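Local coordinates for endoglucanase, glycoside hydrolase family 5 protein (Cytophaga hutchinsonii, PDB 5IHS) that probably hydrolyses internal beta-1,4-glucosidic bonds of cellulose, acting as a family 5 endoglucanase built on a TIM barrel, at residues H125-Q130 with Y158-Q163; D170-A175 with A206-T211; Y217-Y222 with L244-Y249. All coordinates share one frame; numbering follows the deposited sequence.

Contact 1: residues H125-Q130 with Y158-Q163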
ATOM      1  N   HIS A 125      -8.493  -0.357   5.642  1.00  6.61           N
ATOM      2  CA  HIS A 125      -7.773   0.707   6.336  1.00  6.54           C
ATOM      3  C   HIS A 125      -8.326   0.856   7.750  1.00  7.83           C
ATOM      4  O   HIS A 125      -9.058   1.788   8.085  1.00  9.44           O
ATOM      5  CB  HIS A 125      -7.813   2.000   5.531  1.00  7.04           C
ATOM      6  CG  HIS A 125      -6.715   2.945   5.884  1.00  6.57           C
ATOM      7  ND1 HIS A 125      -5.440   2.820   5.378  1.00  6.85           N
ATOM      8  CD2 HIS A 125      -6.703   4.025   6.702  1.00  7.41           C
ATOM      9  CE1 HIS A 125      -4.694   3.798   5.853  1.00  6.91           C
ATOM     10  NE2 HIS A 125      -5.431   4.540   6.667  1.00  7.58           N
ATOM     11  N   SER A 126      -7.957  -0.124   8.572  1.00  7.97           N
ATOM     12  CA  SER A 126      -8.457  -0.290   9.926  1.00  9.02           C
ATOM     13  C   SER A 126      -7.322  -0.327  10.942  1.00  7.91           C
ATOM     14  O   SER A 126      -6.209  -0.772  10.647  1.00  7.84           O
ATOM     15  CB  SER A 126      -9.231  -1.609  10.031  1.00 11.23           C
ATOM     16  OG  SER A 126      -9.716  -1.844  11.344  1.00 13.58           O
ATOM     17  N   HIS A 127      -7.654   0.119  12.161  1.00  8.42           N
ATOM     18  CA  HIS A 127      -6.819  -0.017  13.351  1.00  8.59           C
ATOM     19  C   HIS A 127      -7.344  -1.069  14.321  1.00  9.00           C
ATOM     20  O   HIS A 127      -6.780  -1.227  15.410  1.00 10.39           O
ATOM     21  CB  HIS A 127      -6.716   1.321  14.102  1.00  9.35           C
ATOM     22  CG  HIS A 127      -5.988   2.396  13.360  1.00  9.32           C
ATOM     23  ND1 HIS A 127      -4.702   2.244  12.893  1.00  9.11           N
ATOM     24  CD2 HIS A 127      -6.371   3.650  13.012  1.00 10.49           C
ATOM     25  CE1 HIS A 127      -4.328   3.362  12.290  1.00  9.61           C
ATOM     26  NE2 HIS A 127      -5.315   4.238  12.363  1.00 10.16           N
ATOM     27  N   GLU A 128      -8.409  -1.789  13.963  1.00  9.38           N
ATOM     28  CA  GLU A 128      -9.029  -2.718  14.907  1.00 10.29           C
ATOM     29  C   GLU A 128      -9.804  -3.805  14.169  1.00  9.38           C
ATOM     30  O   GLU A 128     -10.885  -4.224  14.586  1.00 10.35           O
ATOM     31  CB  GLU A 128      -9.896  -1.974  15.919  1.00 13.14           C
ATOM     32  CG  GLU A 128     -11.027  -1.195  15.321  1.00 17.52           C
ATOM     33  CD  GLU A 128     -11.905  -0.565  16.384  1.00 22.93           C
ATOM     34  OE1 GLU A 128     -11.351   0.001  17.345  1.00 24.88           O
ATOM     35  OE2 GLU A 128     -13.147  -0.649  16.269  1.00 25.22           O
ATOM     36  N   ALA A 129      -9.221  -4.313  13.088  1.00  9.13           N
ATOM     37  CA  ALA A 129      -9.930  -5.238  12.209  1.00  9.54           C
ATOM     38  C   ALA A 129     -10.366  -6.505  12.940  1.00  9.52           C
ATOM     39  O   ALA A 129     -11.416  -7.073  12.624  1.00 10.42           O
ATOM     40  CB  ALA A 129      -9.054  -5.585  11.002  1.00  9.61           C
ATOM     41  N   GLN A 130      -9.573  -6.960  13.910  1.00  9.62           N
ATOM     42  CA  GLN A 130      -9.877  -8.205  14.600  1.00 10.90           C
ATOM     43  C   GLN A 130     -11.175  -8.132  15.383  1.00 11.88           C
ATOM     44  O   GLN A 130     -11.695  -9.178  15.777  1.00 12.75           O
ATOM     45  CB  GLN A 130      -8.732  -8.605  15.539  1.00 11.48           C
ATOM     46  CG  GLN A 130      -8.617  -7.819  16.856  1.00 11.67           C
ATOM     47  CD  GLN A 130      -8.024  -6.441  16.690  1.00 11.65           C
ATOM     48  OE1 GLN A 130      -7.509  -6.099  15.633  1.00 11.99           O
ATOM     49  NE2 GLN A 130      -8.049  -5.653  17.749  1.00 12.83           N
ATOM     50  N   TYR A 158      -5.116  -5.579   6.877  1.00  6.22           N
ATOM     51  CA  TYR A 158      -5.191  -4.896   8.178  1.00  6.39           C
ATOM     52  C   TYR A 158      -4.131  -3.783   8.189  1.00  6.05           C
ATOM     53  O   TYR A 158      -3.007  -4.005   8.637  1.00  6.40           O
ATOM     54  CB  TYR A 158      -4.953  -5.894   9.306  1.00  7.44           C
ATOM     55  CG  TYR A 158      -5.252  -5.421  10.719  1.00  7.43           C
ATOM     56  CD1 TYR A 158      -5.401  -4.077  11.030  1.00  7.01           C
ATOM     57  CD2 TYR A 158      -5.378  -6.348  11.750  1.00  7.91           C
ATOM     58  CE1 TYR A 158      -5.659  -3.671  12.331  1.00  7.62           C
ATOM     59  CE2 TYR A 158      -5.638  -5.954  13.046  1.00  8.41           C
ATOM     60  CZ  TYR A 158      -5.775  -4.613  13.331  1.00  7.79           C
ATOM     61  OH  TYR A 158      -6.028  -4.166  14.608  1.00  9.15           O
ATOM     62  N   ASN A 159      -4.521  -2.580   7.743  1.00  6.33           N
ATOM     63  CA  ASN A 159      -3.598  -1.453   7.618  1.00  6.14           C
ATOM     64  C   ASN A 159      -2.603  -1.327   8.772  1.00  6.25           C
ATOM     65  O   ASN A 159      -1.390  -1.491   8.565  1.00  6.08           O
ATOM     66  CB  ASN A 159      -4.425  -0.173   7.498  1.00  6.46           C
ATOM     67  CG  ASN A 159      -3.580   1.082   7.570  1.00  6.58           C
ATOM     68  OD1 ASN A 159      -2.552   1.174   6.914  1.00  7.33           O
ATOM     69  ND2 ASN A 159      -3.990   2.050   8.387  1.00  7.42           N
ATOM     70  N   GLU A 160      -3.104  -0.991   9.966  1.00  6.07           N
ATOM     71  CA  GLU A 160      -2.250  -0.593  11.087  1.00  6.63           C
ATOM     72  C   GLU A 160      -2.828  -1.074  12.405  1.00  7.00           C
ATOM     73  O   GLU A 160      -3.533  -0.331  13.111  1.00  7.38           O
ATOM     74  CB  GLU A 160      -2.030   0.913  11.129  1.00  6.97           C
ATOM     75  CG  GLU A 160      -0.940   1.377  10.199  1.00  7.42           C
ATOM     76  CD  GLU A 160      -0.623   2.854  10.331  1.00  8.05           C
ATOM     77  OE1 GLU A 160      -1.216   3.526  11.211  1.00  9.60           O
ATOM     78  OE2 GLU A 160       0.239   3.350   9.571  1.00  8.16           O
ATOM     79  N   PRO A 161      -2.522  -2.303  12.796  1.00  6.78           N
ATOM     80  CA  PRO A 161      -2.754  -2.702  14.183  1.00  6.90           C
ATOM     81  C   PRO A 161      -2.109  -1.692  15.130  1.00  7.55           C
ATOM     82  O   PRO A 161      -1.089  -1.077  14.816  1.00  8.19           O
ATOM     83  CB  PRO A 161      -2.083  -4.078  14.271  1.00  7.14           C
ATOM     84  CG  PRO A 161      -2.042  -4.580  12.842  1.00  7.19           C
ATOM     85  CD  PRO A 161      -1.822  -3.340  12.022  1.00  6.86           C
ATOM     86  N   LEU A 162      -2.718  -1.521  16.298  1.00  7.78           N
ATOM     87  CA  LEU A 162      -2.234  -0.579  17.298  1.00  8.97           C
ATOM     88  C   LEU A 162      -1.072  -1.177  18.097  1.00  8.33           C
ATOM     89  O   LEU A 162      -0.698  -2.339  17.938  1.00  8.72           O
ATOM     90  CB  LEU A 162      -3.389  -0.166  18.208  1.00 11.58           C
ATOM     91  CG  LEU A 162      -4.542   0.512  17.464  1.00 14.64           C
ATOM     92  CD1 LEU A 162      -5.670   0.832  18.428  1.00 17.19           C
ATOM     93  CD2 LEU A 162      -4.079   1.773  16.750  1.00 15.57           C
ATOM     94  N   GLN A 163      -0.477  -0.352  18.958  1.00  9.35           N
ATOM     95  CA  GLN A 163       0.587  -0.856  19.816  1.00  9.65           C
ATOM     96  C   GLN A 163       0.091  -1.985  20.721  1.00  8.12           C
ATOM     97  O   GLN A 163       0.853  -2.906  21.041  1.00  8.99           O
ATOM     98  CB  GLN A 163       1.161   0.290  20.639  1.00 11.54           C
ATOM     99  CG  GLN A 163       2.442  -0.064  21.350  1.00 13.10           C
ATOM    100  CD  GLN A 163       2.903   1.035  22.280  1.00 17.38           C
ATOM    101  OE1 GLN A 163       2.392   2.161  22.248  1.00 20.24           O
ATOM    102  NE2 GLN A 163       3.882   0.720  23.113  1.00 18.80           N
TER
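Tyr158 leaves its CB with CG anti to the backbone N (chi1 -169°), which places the ring between two aliphatic groups. On one face the methyl of Ala129 sits almost on the ring axis, a CH-pi contact with CB 3.7 Å from the centroid; on the other lies CG of Pro161. Along one edge CD1 and CE1 meet Ser126 O, in the ring plane. At the tip Tyr158 OH donates a short 2.6 Å bond to a lone pair of Gln130 OE1, whose side chain bends at chi2 to present it. Ser126 O also accepts Glu160 N at 3.2 Å, nearly along its C=O axis. Ser126 OG accepts Glu128 N, an ST turn, and is also hydrogen-bonded to Glu91. His127 ND1 donates in its ring plane to a lone pair of Glu160 O (2.8 Å), while the amide of Asn159 stacks on the His125 ring, with planes 19° apart and ND2 3.1 Å above the ring plane. His125 ND1 is bonded to Asp123. Glu160, within an Asn-Glu-Pro sequence after the fourth barrel strand, is placed like the acid/base of family 5 enzymes. Ser126 O and the His127 ring hold its backbone at N and O, while His220 holds OE2, which would probably keep the carboxylate in place; the nearby carboxylate of Glu248 could raise its proton affinity.

Contact 2: residues D170-A175 with A206-T211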
ATOM      1  N   ASP A 170      -3.882 -11.651  18.310  1.00 11.11           N
ATOM      2  CA  ASP A 170      -4.896 -10.851  17.619  1.00 10.89           C
ATOM      3  C   ASP A 170      -4.673 -10.799  16.114  1.00  9.70           C
ATOM      4  O   ASP A 170      -5.579 -11.152  15.345  1.00 10.62           O
ATOM      5  CB  ASP A 170      -4.914  -9.406  18.150  1.00 13.09           C
ATOM      6  CG  ASP A 170      -5.258  -9.310  19.595  1.00 16.45           C
ATOM      7  OD1 ASP A 170      -6.219  -9.981  20.006  1.00 18.02           O
ATOM      8  OD2 ASP A 170      -4.567  -8.541  20.308  1.00 17.26           O
ATOM      9  N   ILE A 171      -3.504 -10.335  15.667  1.00  8.50           N
ATOM     10  CA  ILE A 171      -3.320 -10.057  14.248  1.00  8.24           C
ATOM     11  C   ILE A 171      -3.262 -11.351  13.453  1.00  8.26           C
ATOM     12  O   ILE A 171      -3.940 -11.501  12.425  1.00  8.42           O
ATOM     13  CB  ILE A 171      -2.056  -9.218  13.988  1.00  8.25           C
ATOM     14  CG1 ILE A 171      -2.013  -7.928  14.820  1.00  8.22           C
ATOM     15  CG2 ILE A 171      -1.958  -8.920  12.494  1.00  8.76           C
ATOM     16  CD1 ILE A 171      -0.645  -7.246  14.842  1.00  8.35           C
ATOM     17  N   LYS A 172      -2.388 -12.273  13.868  1.00  8.25           N
ATOM     18  CA  LYS A 172      -2.177 -13.480  13.069  1.00  8.84           C
ATOM     19  C   LYS A 172      -3.455 -14.292  12.922  1.00  9.08           C
ATOM     20  O   LYS A 172      -3.794 -14.673  11.786  1.00  9.19           O
ATOM     21  CB  LYS A 172      -1.000 -14.303  13.609  1.00  9.48           C
ATOM     22  CG  LYS A 172      -0.610 -15.432  12.676  1.00 10.18           C
ATOM     23  CD  LYS A 172       0.529 -16.299  13.204  1.00 11.10           C
ATOM     24  CE  LYS A 172       0.969 -17.282  12.138  1.00 13.76           C
ATOM     25  NZ  LYS A 172       1.690 -18.443  12.673  1.00 15.94           N
ATOM     26  N   PRO A 173      -4.205 -14.593  13.993  1.00  9.75           N
ATOM     27  CA  PRO A 173      -5.457 -15.347  13.802  1.00 10.09           C
ATOM     28  C   PRO A 173      -6.464 -14.615  12.930  1.00  9.62           C
ATOM     29  O   PRO A 173      -7.134 -15.246  12.100  1.00  9.95           O
ATOM     30  CB  PRO A 173      -5.964 -15.572  15.236  1.00 11.92           C
ATOM     31  CG  PRO A 173      -4.781 -15.408  16.094  1.00 11.84           C
ATOM     32  CD  PRO A 173      -3.897 -14.405  15.424  1.00 10.28           C
ATOM     33  N   TYR A 174      -6.592 -13.293  13.087  1.00  9.08           N
ATOM     34  CA  TYR A 174      -7.463 -12.524  12.205  1.00  8.72           C
ATOM     35  C   TYR A 174      -7.029 -12.685  10.754  1.00  8.35           C
ATOM     36  O   TYR A 174      -7.851 -12.963   9.867  1.00  8.70           O
ATOM     37  CB  TYR A 174      -7.447 -11.039  12.597  1.00  9.11           C
ATOM     38  CG  TYR A 174      -7.905 -10.155  11.459  1.00  8.35           C
ATOM     39  CD1 TYR A 174      -9.257  -9.915  11.239  1.00  8.97           C
ATOM     40  CD2 TYR A 174      -6.997  -9.594  10.575  1.00  8.18           C
ATOM     41  CE1 TYR A 174      -9.687  -9.137  10.179  1.00  8.75           C
ATOM     42  CE2 TYR A 174      -7.423  -8.820   9.520  1.00  7.94           C
ATOM     43  CZ  TYR A 174      -8.767  -8.600   9.319  1.00  8.41           C
ATOM     44  OH  TYR A 174      -9.229  -7.840   8.274  1.00  8.42           O
ATOM     45  N   ALA A 175      -5.733 -12.512  10.496  1.00  8.20           N
ATOM     46  CA  ALA A 175      -5.239 -12.543   9.125  1.00  8.28           C
ATOM     47  C   ALA A 175      -5.413 -13.918   8.506  1.00  8.55           C
ATOM     48  O   ALA A 175      -5.768 -14.032   7.332  1.00  9.01           O
ATOM     49  CB  ALA A 175      -3.773 -12.116   9.073  1.00  9.27           C
ATOM     50  N   ALA A 206       8.084 -11.942  11.831  1.00  8.67           N
ATOM     51  CA  ALA A 206       9.165 -12.777  11.320  1.00  9.52           C
ATOM     52  C   ALA A 206       9.437 -13.957  12.241  1.00 10.35           C
ATOM     53  O   ALA A 206       9.853 -15.027  11.774  1.00 11.81           O
ATOM     54  CB  ALA A 206      10.429 -11.944  11.134  1.00 10.07           C
ATOM     55  N   ALA A 207       9.212 -13.780  13.549  1.00 10.54           N
ATOM     56  CA  ALA A 207       9.422 -14.851  14.516  1.00 12.44           C
ATOM     57  C   ALA A 207       8.309 -15.886  14.496  1.00 12.45           C
ATOM     58  O   ALA A 207       8.524 -17.020  14.937  1.00 14.92           O
ATOM     59  CB  ALA A 207       9.538 -14.268  15.925  1.00 14.31           C
ATOM     60  N   ASN A 208       7.121 -15.525  14.021  1.00 10.66           N
ATOM     61  CA  ASN A 208       5.993 -16.448  13.948  1.00 10.08           C
ATOM     62  C   ASN A 208       5.210 -16.154  12.682  1.00  8.79           C
ATOM     63  O   ASN A 208       4.064 -15.677  12.730  1.00  8.91           O
ATOM     64  CB  ASN A 208       5.103 -16.328  15.181  1.00 12.02           C
ATOM     65  CG  ASN A 208       3.960 -17.324  15.163  1.00 14.97           C
ATOM     66  OD1 ASN A 208       4.014 -18.361  14.484  1.00 16.95           O
ATOM     67  ND2 ASN A 208       2.912 -17.009  15.901  1.00 16.11           N
ATOM     68  N   PRO A 209       5.800 -16.439  11.524  1.00  8.73           N
ATOM     69  CA  PRO A 209       5.175 -16.046  10.263  1.00  8.46           C
ATOM     70  C   PRO A 209       3.966 -16.900   9.924  1.00  8.05           C
ATOM     71  O   PRO A 209       3.760 -18.006  10.433  1.00  8.69           O
ATOM     72  CB  PRO A 209       6.295 -16.255   9.241  1.00  9.72           C
ATOM     73  CG  PRO A 209       7.149 -17.335   9.851  1.00 10.97           C
ATOM     74  CD  PRO A 209       7.141 -17.016  11.309  1.00 10.27           C
ATOM     75  N   ILE A 210       3.152 -16.347   9.034  1.00  7.96           N
ATOM     76  CA  ILE A 210       2.054 -17.083   8.420  1.00  8.28           C
ATOM     77  C   ILE A 210       2.662 -17.963   7.335  1.00  8.37           C
ATOM     78  O   ILE A 210       3.160 -17.470   6.322  1.00 10.06           O
ATOM     79  CB  ILE A 210       1.006 -16.125   7.848  1.00  8.72           C
ATOM     80  CG1 ILE A 210       0.370 -15.323   8.987  1.00  9.19           C
ATOM     81  CG2 ILE A 210      -0.063 -16.903   7.088  1.00 10.58           C
ATOM     82  CD1 ILE A 210      -0.413 -14.107   8.527  1.00 10.48           C
ATOM     83  N   THR A 211       2.648 -19.269   7.564  1.00  8.87           N
ATOM     84  CA  THR A 211       3.351 -20.230   6.712  1.00 10.08           C
ATOM     85  C   THR A 211       2.428 -20.662   5.574  1.00 10.15           C
ATOM     86  O   THR A 211       1.966 -21.803   5.474  1.00 11.82           O
ATOM     87  CB  THR A 211       3.868 -21.390   7.559  1.00 12.96           C
ATOM     88  OG1 THR A 211       2.814 -21.877   8.391  1.00 14.69           O
ATOM     89  CG2 THR A 211       5.027 -20.924   8.456  1.00 13.61           C
TER
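Lys172 stretches from helix 167-185 with CG anti to the backbone N (chi1 -170°) and every later torsion extended, so its amine arrives at the loop 208-210. The tight part is apolar: Ile210 runs past the lysine chain in the opposite sense, its CG1 3.8 Å from Lys172 CE, and its CD1 reaches 3.9 Å from Ala175 CB one helical turn further on. The looser part, among partly exposed residues, is polar. There Lys172 NZ donates to Asn208 OD1 at 2.9 Å and to Pro209 O at 3.1 Å, in both cases from well above the carbonyl plane, so neither acceptor is met on a lone pair. Glu176 is at most a long, weak ion-pair partner of the amine. ND2 of Asn208 is turned to Asn168 instead. An alanine in place of Lys172 would remove both bonds and the aliphatic chain along Ile210, and would probably loosen the hold of the helix on 208-210, though not break it. The contact ties the outer helix after the fourth barrel strand to the link between helix 202-207 and strand 215-221: Ala175 and Ile210 both pack on Val193 of strand 191-193, and Trp167 and Ile179 of helix 167-185 also touch Ile210.

Contact 3: residues Y217-Y222 with L244-Y249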
ATOM      1  N   TYR A 217       4.563  -8.766   4.687  1.00  6.32           N
ATOM      2  CA  TYR A 217       4.284  -8.101   5.955  1.00  6.30           C
ATOM      3  C   TYR A 217       4.527  -6.607   5.830  1.00  6.10           C
ATOM      4  O   TYR A 217       5.490  -6.165   5.196  1.00  6.85           O
ATOM      5  CB  TYR A 217       5.122  -8.732   7.088  1.00  7.16           C
ATOM      6  CG  TYR A 217       4.865 -10.221   7.160  1.00  7.08           C
ATOM      7  CD1 TYR A 217       5.577 -11.090   6.365  1.00  7.58           C
ATOM      8  CD2 TYR A 217       3.863 -10.746   7.961  1.00  7.14           C
ATOM      9  CE1 TYR A 217       5.314 -12.450   6.368  1.00  7.89           C
ATOM     10  CE2 TYR A 217       3.597 -12.103   7.987  1.00  7.72           C
ATOM     11  CZ  TYR A 217       4.323 -12.953   7.184  1.00  7.86           C
ATOM     12  OH  TYR A 217       4.050 -14.303   7.205  1.00  9.62           O
ATOM     13  N   THR A 218       3.636  -5.836   6.438  1.00  5.97           N
ATOM     14  CA  THR A 218       3.649  -4.389   6.302  1.00  5.77           C
ATOM     15  C   THR A 218       4.700  -3.724   7.174  1.00  5.92           C
ATOM     16  O   THR A 218       4.796  -4.008   8.370  1.00  6.56           O
ATOM     17  CB  THR A 218       2.289  -3.840   6.718  1.00  6.24           C
ATOM     18  OG1 THR A 218       1.283  -4.601   6.054  1.00  6.45           O
ATOM     19  CG2 THR A 218       2.160  -2.366   6.375  1.00  6.84           C
ATOM     20  N   LEU A 219       5.399  -2.750   6.582  1.00  6.16           N
ATOM     21  CA  LEU A 219       6.219  -1.786   7.298  1.00  6.34           C
ATOM     22  C   LEU A 219       5.749  -0.384   6.921  1.00  5.98           C
ATOM     23  O   LEU A 219       5.674  -0.056   5.733  1.00  6.17           O
ATOM     24  CB  LEU A 219       7.692  -1.940   6.912  1.00  6.99           C
ATOM     25  CG  LEU A 219       8.662  -0.953   7.555  1.00  8.08           C
ATOM     26  CD1 LEU A 219       8.738  -1.183   9.044  1.00  9.43           C
ATOM     27  CD2 LEU A 219      10.032  -1.069   6.913  1.00  9.13           C
ATOM     28  N   HIS A 220       5.418   0.439   7.921  1.00  5.64           N
ATOM     29  CA  HIS A 220       5.075   1.843   7.712  1.00  5.90           C
ATOM     30  C   HIS A 220       6.068   2.726   8.446  1.00  6.36           C
ATOM     31  O   HIS A 220       6.354   2.492   9.625  1.00  7.42           O
ATOM     32  CB  HIS A 220       3.685   2.164   8.248  1.00  6.22           C
ATOM     33  CG  HIS A 220       2.588   1.612   7.404  1.00  5.94           C
ATOM     34  ND1 HIS A 220       1.256   1.811   7.688  1.00  6.33           N
ATOM     35  CD2 HIS A 220       2.626   0.879   6.266  1.00  5.95           C
ATOM     36  CE1 HIS A 220       0.519   1.224   6.759  1.00  6.93           C
ATOM     37  NE2 HIS A 220       1.331   0.660   5.886  1.00  6.63           N
ATOM     38  N   PHE A 221       6.566   3.766   7.776  1.00  6.23           N
ATOM     39  CA  PHE A 221       7.500   4.689   8.406  1.00  6.56           C
ATOM     40  C   PHE A 221       7.167   6.123   8.023  1.00  6.74           C
ATOM     41  O   PHE A 221       6.658   6.401   6.931  1.00  6.82           O
ATOM     42  CB  PHE A 221       8.967   4.357   8.060  1.00  7.43           C
ATOM     43  CG  PHE A 221       9.347   4.658   6.640  1.00  7.71           C
ATOM     44  CD1 PHE A 221       9.784   5.924   6.269  1.00  7.91           C
ATOM     45  CD2 PHE A 221       9.252   3.686   5.656  1.00  8.58           C
ATOM     46  CE1 PHE A 221      10.106   6.216   4.951  1.00  9.40           C
ATOM     47  CE2 PHE A 221       9.586   3.978   4.340  1.00  9.35           C
ATOM     48  CZ  PHE A 221      10.002   5.239   3.993  1.00  9.83           C
ATOM     49  N   TYR A 222       7.523   7.022   8.940  1.00  7.04           N
ATOM     50  CA  TYR A 222       7.358   8.464   8.779  1.00  7.45           C
ATOM     51  C   TYR A 222       8.696   9.048   9.209  1.00  7.93           C
ATOM     52  O   TYR A 222       9.006   9.022  10.417  1.00  8.46           O
ATOM     53  CB  TYR A 222       6.174   9.009   9.587  1.00  8.86           C
ATOM     54  CG  TYR A 222       4.848   8.784   8.838  1.00 10.90           C
ATOM     55  CD1 TYR A 222       4.223   7.548   8.809  1.00 11.87           C
ATOM     56  CD2 TYR A 222       4.261   9.825   8.104  1.00 11.66           C
ATOM     57  CE1 TYR A 222       3.061   7.342   8.060  1.00 10.93           C
ATOM     58  CE2 TYR A 222       3.104   9.626   7.368  1.00 12.35           C
ATOM     59  CZ  TYR A 222       2.505   8.389   7.352  1.00 12.61           C
ATOM     60  OH  TYR A 222       1.355   8.242   6.613  1.00 14.47           O
ATOM     61  N   LEU A 244       8.916  -7.856   3.157  1.00  6.79           N
ATOM     62  CA  LEU A 244       8.235  -6.655   3.616  1.00  6.30           C
ATOM     63  C   LEU A 244       7.712  -5.860   2.427  1.00  6.51           C
ATOM     64  O   LEU A 244       8.302  -5.875   1.341  1.00  7.09           O
ATOM     65  CB  LEU A 244       9.211  -5.765   4.387  1.00  6.95           C
ATOM     66  CG  LEU A 244       9.946  -6.453   5.543  1.00  7.66           C
ATOM     67  CD1 LEU A 244      10.880  -5.483   6.231  1.00  8.41           C
ATOM     68  CD2 LEU A 244       8.959  -7.051   6.545  1.00  8.90           C
ATOM     69  N   PHE A 245       6.625  -5.121   2.654  1.00  6.66           N
ATOM     70  CA  PHE A 245       6.067  -4.190   1.673  1.00  6.32           C
ATOM     71  C   PHE A 245       5.723  -2.907   2.423  1.00  5.92           C
ATOM     72  O   PHE A 245       4.970  -2.943   3.404  1.00  6.13           O
ATOM     73  CB  PHE A 245       4.817  -4.823   1.036  1.00  7.04           C
ATOM     74  CG  PHE A 245       4.330  -4.178  -0.258  1.00  7.49           C
ATOM     75  CD1 PHE A 245       4.149  -2.810  -0.411  1.00  7.22           C
ATOM     76  CD2 PHE A 245       4.001  -4.987  -1.337  1.00  8.96           C
ATOM     77  CE1 PHE A 245       3.685  -2.271  -1.600  1.00  7.73           C
ATOM     78  CE2 PHE A 245       3.533  -4.444  -2.529  1.00  9.77           C
ATOM     79  CZ  PHE A 245       3.368  -3.092  -2.645  1.00  8.70           C
ATOM     80  N   VAL A 246       6.292  -1.781   1.990  1.00  5.81           N
ATOM     81  CA  VAL A 246       5.963  -0.488   2.581  1.00  5.78           C
ATOM     82  C   VAL A 246       4.692   0.015   1.900  1.00  6.06           C
ATOM     83  O   VAL A 246       4.730   0.762   0.914  1.00  6.49           O
ATOM     84  CB  VAL A 246       7.139   0.497   2.502  1.00  6.01           C
ATOM     85  CG1 VAL A 246       6.714   1.880   2.982  1.00  6.59           C
ATOM     86  CG2 VAL A 246       8.294  -0.011   3.354  1.00  6.65           C
ATOM     87  N   THR A 247       3.533  -0.404   2.414  1.00  5.70           N
ATOM     88  CA  THR A 247       2.290   0.023   1.789  1.00  5.88           C
ATOM     89  C   THR A 247       1.959   1.465   2.106  1.00  5.77           C
ATOM     90  O   THR A 247       1.064   2.022   1.466  1.00  6.53           O
ATOM     91  CB  THR A 247       1.112  -0.883   2.167  1.00  6.25           C
ATOM     92  OG1 THR A 247       0.925  -0.808   3.576  1.00  6.90           O
ATOM     93  CG2 THR A 247       1.338  -2.339   1.727  1.00  7.50           C
ATOM     94  N   GLU A 248       2.657   2.074   3.064  1.00  5.67           N
ATOM     95  CA  GLU A 248       2.441   3.474   3.393  1.00  5.81           C
ATOM     96  C   GLU A 248       3.706   4.045   4.016  1.00  5.68           C
ATOM     97  O   GLU A 248       4.260   3.463   4.964  1.00  6.48           O
ATOM     98  CB  GLU A 248       1.282   3.612   4.385  1.00  6.83           C
ATOM     99  CG  GLU A 248       0.777   5.016   4.536  1.00  7.69           C
ATOM    100  CD  GLU A 248      -0.266   5.131   5.636  1.00  8.12           C
ATOM    101  OE1 GLU A 248      -1.306   4.425   5.558  1.00  8.16           O
ATOM    102  OE2 GLU A 248      -0.025   5.926   6.577  1.00  9.71           O
ATOM    103  N   TYR A 249       4.137   5.204   3.524  1.00  5.45           N
ATOM    104  CA  TYR A 249       5.179   5.969   4.199  1.00  5.71           C
ATOM    105  C   TYR A 249       4.901   7.442   3.956  1.00  5.72           C
ATOM    106  O   TYR A 249       4.279   7.822   2.964  1.00  6.38           O
ATOM    107  CB  TYR A 249       6.613   5.598   3.723  1.00  6.06           C
ATOM    108  CG  TYR A 249       6.917   6.147   2.350  1.00  6.28           C
ATOM    109  CD1 TYR A 249       6.510   5.466   1.210  1.00  6.10           C
ATOM    110  CD2 TYR A 249       7.593   7.355   2.179  1.00  6.79           C
ATOM    111  CE1 TYR A 249       6.736   5.981  -0.060  1.00  6.72           C
ATOM    112  CE2 TYR A 249       7.822   7.880   0.913  1.00  7.17           C
ATOM    113  CZ  TYR A 249       7.383   7.194  -0.204  1.00  6.71           C
ATOM    114  OH  TYR A 249       7.602   7.745  -1.440  1.00  7.11           O
TER
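The His220 ring has CB of Glu248 over the centre of one face, 3.4 Å from its centroid, and Thr247 OG1 in its plane at the edge, where NE2 donates to it at 2.8 Å; ND1 is hydrogen-bonded to Glu160, and Thr247 OG1 also to Glu156. The Phe221 ring carries Tyr249 CB over one face; the two rings are nearly parallel but displaced, with little overlap, and Trp268 stacks on Phe221. Over one face of the Tyr222 ring, off centre, lies Tyr249 C; at its edge, OH donates to the anti lone pair of Glu248 OE2 at 2.7 Å, ring and carboxylate almost perpendicular, while Glu248 OE1 pairs with Arg85. Glu248 ends the seventh barrel strand, as the nucleophile does in family 5, and these bonds probably fix its rotation and favour the charged form. The parallel ladder is short: Phe245 N donates to Tyr217 O (3.0 Å) and Leu219 N to Phe245 O (3.2 Å). An inverse gamma turn centred on Val246 then disturbs it, and Leu219 O, Phe221 N and Glu248 O are buried with no hydrogen-bond partner in the model. Leu219 and Leu244 pack against helix 228-239, which joins these strands; Thr218 touches strand 191-193 and Glu248 strand 279-284.

The three contacts follow one another along the chain, each closing before the next opens, and all belong to the same (beta/alpha)8 fold, but only contact 3 lies within the barrel sheet, pairing the sixth and seventh strands. Contact 1 joins loops after the third and fourth strands, with centres about 13 Å apart. The two are joined by Glu160 OE2 and His220 ND1, and bring Glu160 OE2 within 4.0 Å of Glu248 OE2, consistent with the two catalytic carboxylates of this family. Contact 2 lies further out, its centre about 14 Å from that of contact 1 and about 17 Å from that of contact 3. Tyr174 and Ile171 of helix 167-185 pack on contact 1, while Ile210 N bonds to Tyr217 OH, linking periphery to barrel.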